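Local coordinates for ADP compounds hydrolase nudE (Escherichia coli, PDB 1VHZ), which hydrolyses ADP-ribose, NADH, Ap3A and Ap2A as a homodimeric enzyme of the Nudix hydrolase family, with magnesium as cofactor, at the interface of chains A and B. Coordinates in Å, arbitrary orientation; residue numbers count along the deposited sequence, not the author numbering. Chains: chain A/B, ADP compounds hydrolase nudE.

The interface of chains A and B. Residues chain A 115-119; chain B 76, 117, 167-169.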
ATOM      1  N   LEU A 115       6.280  -5.692   4.511  1.00 17.76           N
ATOM      2  CA  LEU A 115       5.210  -5.691   3.512  1.00 18.48           C
ATOM      3  C   LEU A 115       5.662  -5.209   2.142  1.00 16.69           C
ATOM      4  O   LEU A 115       6.485  -4.316   2.057  1.00 17.49           O
ATOM      5  CB  LEU A 115       4.129  -4.715   3.988  1.00 16.90           C
ATOM      6  CG  LEU A 115       2.868  -5.148   4.674  1.00 31.15           C
ATOM      7  CD1 LEU A 115       2.923  -6.476   5.400  1.00 24.22           C
ATOM      8  CD2 LEU A 115       2.392  -4.049   5.636  1.00 17.00           C
ATOM      9  N   SER A 116       5.028  -5.765   1.118  1.00 14.40           N
ATOM     10  CA  SER A 116       5.261  -5.304  -0.254  1.00 18.36           C
ATOM     11  C   SER A 116       4.143  -4.302  -0.571  1.00 19.64           C
ATOM     12  O   SER A 116       3.177  -4.217   0.220  1.00 19.59           O
ATOM     13  CB  SER A 116       5.123  -6.519  -1.187  1.00 17.06           C
ATOM     14  OG  SER A 116       3.742  -6.775  -1.382  1.00 24.17           O
ATOM     15  N   MET A 117       4.264  -3.475  -1.591  1.00 23.60           N
ATOM     16  CA  MET A 117       3.216  -2.521  -1.957  1.00 27.80           C
ATOM     17  C   MET A 117       3.044  -2.528  -3.484  1.00 28.50           C
ATOM     18  O   MET A 117       3.940  -2.176  -4.237  1.00 25.80           O
ATOM     19  CB  MET A 117       3.513  -1.106  -1.498  0.50 30.31           C
ATOM     20  CG  MET A 117       3.971  -0.824  -0.092  0.50 29.63           C
ATOM     21  SD  MET A 117       5.757  -0.912   0.129  0.50 30.78           S
ATOM     22  CE  MET A 117       6.161   0.773   0.577  0.50 15.89           C
ATOM     23  N   ALA A 118       1.898  -2.971  -3.975  1.00 32.16           N
ATOM     24  CA  ALA A 118       1.638  -3.049  -5.410  1.00 29.36           C
ATOM     25  C   ALA A 118       2.812  -3.648  -6.175  1.00 28.92           C
ATOM     26  O   ALA A 118       3.462  -3.011  -7.007  1.00 27.59           O
ATOM     27  CB  ALA A 118       1.237  -1.685  -5.955  1.00 29.67           C
ATOM     28  N   PRO A 119       3.095  -4.934  -5.938  1.00 25.66           N
ATOM     29  CA  PRO A 119       4.156  -5.674  -6.583  1.00 22.82           C
ATOM     30  C   PRO A 119       3.996  -5.867  -8.073  1.00 23.22           C
ATOM     31  O   PRO A 119       4.901  -6.349  -8.772  1.00 19.95           O
ATOM     32  CB  PRO A 119       4.211  -7.002  -5.839  1.00 22.38           C
ATOM     33  CG  PRO A 119       2.860  -7.159  -5.232  1.00 24.04           C
ATOM     34  CD  PRO A 119       2.379  -5.763  -4.934  1.00 22.13           C
TER
ATOM     35  N   GLU B  76       1.240 -13.398  -6.623  1.00 14.29           N
ATOM     36  CA  GLU B  76       0.659 -12.889  -5.392  1.00 14.74           C
ATOM     37  C   GLU B  76      -0.513 -13.820  -5.001  1.00 16.39           C
ATOM     38  O   GLU B  76      -1.050 -14.532  -5.845  1.00 18.62           O
ATOM     39  CB  GLU B  76       0.005 -11.534  -5.610  1.00 19.11           C
ATOM     40  CG  GLU B  76       0.847 -10.293  -5.792  1.00 26.01           C
ATOM     41  CD  GLU B  76      -0.046  -9.048  -5.672  1.00 28.46           C
ATOM     42  OE1 GLU B  76      -0.343  -8.437  -6.719  1.00 29.38           O
ATOM     43  OE2 GLU B  76      -0.481  -8.721  -4.547  1.00 17.93           O
ATOM     44  N   MET B 117      -2.602   5.464  -1.533  1.00 28.57           N
ATOM     45  CA  MET B 117      -1.428   4.576  -1.574  1.00 34.14           C
ATOM     46  C   MET B 117      -0.195   5.441  -1.852  1.00 32.56           C
ATOM     47  O   MET B 117      -0.068   5.969  -2.949  1.00 31.61           O
ATOM     48  CB  MET B 117      -1.600   3.526  -2.660  0.50 41.10           C
ATOM     49  CG  MET B 117      -1.469   2.082  -2.248  0.50 47.28           C
ATOM     50  SD  MET B 117      -0.008   1.683  -1.280  0.50 51.15           S
ATOM     51  CE  MET B 117       0.313   0.008  -1.827  0.50 44.37           C
ATOM     52  N   ASN B 167       1.260 -10.831   1.843  1.00 13.26           N
ATOM     53  CA  ASN B 167       1.627  -9.651   2.611  1.00 13.50           C
ATOM     54  C   ASN B 167       1.981  -8.394   1.870  1.00 15.10           C
ATOM     55  O   ASN B 167       3.123  -7.944   1.846  1.00 18.89           O
ATOM     56  CB  ASN B 167       2.691 -10.041   3.669  1.00 13.04           C
ATOM     57  CG  ASN B 167       2.109 -10.980   4.717  1.00 20.72           C
ATOM     58  OD1 ASN B 167       0.915 -10.958   5.021  1.00 16.89           O
ATOM     59  ND2 ASN B 167       2.890 -11.871   5.331  1.00 16.53           N
ATOM     60  N   GLU B 168       0.974  -7.738   1.325  1.00 15.18           N
ATOM     61  CA  GLU B 168       1.005  -6.503   0.558  1.00 14.11           C
ATOM     62  C   GLU B 168       0.076  -5.513   1.267  1.00 11.89           C
ATOM     63  O   GLU B 168      -0.988  -5.890   1.778  1.00  9.22           O
ATOM     64  CB  GLU B 168       0.614  -6.795  -0.885  1.00 11.56           C
ATOM     65  CG  GLU B 168       0.735  -5.597  -1.814  1.00 19.56           C
ATOM     66  CD  GLU B 168      -0.507  -4.724  -1.848  1.00 20.27           C
ATOM     67  OE1 GLU B 168      -1.570  -5.124  -1.326  1.00 20.18           O
ATOM     68  OE2 GLU B 168      -0.415  -3.625  -2.428  1.00 18.65           O
ATOM     69  N   ALA B 169       0.456  -4.259   1.362  1.00 13.04           N
ATOM     70  CA  ALA B 169      -0.298  -3.281   2.150  1.00 14.29           C
ATOM     71  C   ALA B 169      -1.781  -3.215   1.915  1.00 13.51           C
ATOM     72  O   ALA B 169      -2.509  -3.024   2.906  1.00 12.69           O
ATOM     73  CB  ALA B 169       0.362  -1.910   2.079  1.00  9.70           C
TER
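In the two-fold Nudix hydrolase homodimer, the end of strand 108-116 and the loop after it meet the segment B:Asn167 to B:Ala169 that leads into helix 169-183 of the partner, with A:Ser116 and B:Glu168 paired as a parallel beta bridge. Two backbone bonds define the bridge: A:Ser116 N donates to B:Asn167 O at 3.0 Å, and A:Ser116 O accepts from B:Ala169 N at 3.0 Å. The second bond also uses an amide at the start of the helix, tying that end to the neighbouring subunit.

A third bond involves a side chain. B:Glu168 has CG anti to its backbone N (chi1 -175°) and then bends at chi2 (-87°), which carries its carboxylate to the loop beyond the bridge. There OE2 accepts a hydrogen bond from the backbone N-H of A:Ala118 (N to OE2 2.9 Å) through its anti lone pair, the one pointing away from OE1; the 167° angle at hydrogen supports a well-aligned bond. The methylene part of the same side chain packs too, its CG lying 3.5 Å from A:Pro119 CD. An alanine in place of B:Glu168 would probably leave the amide of A:Ala118 without this acceptor and open a gap beside the proline ring.

The proline also meets B:Glu76, whose extended end crosses the ring at about a right angle. Its carboxylate carbon CD comes to 3.5 Å from A:Pro119 CG, and both carboxylate oxygens are also near that ring carbon, so the carboxylate group packs on A:Pro119 CG rather than hydrogen-bonding to the ring.

On the other flank, A:Leu115 CD1 touches B:Asn167 CB at 4.0 Å, the two side chains crossing roughly perpendicularly. Near the two-fold axis, the methyl CE of B:Met117 points at A:Met117 CB (3.4 Å), tip to base, but B:Met117 is poorly ordered and the detail of this contact is uncertain.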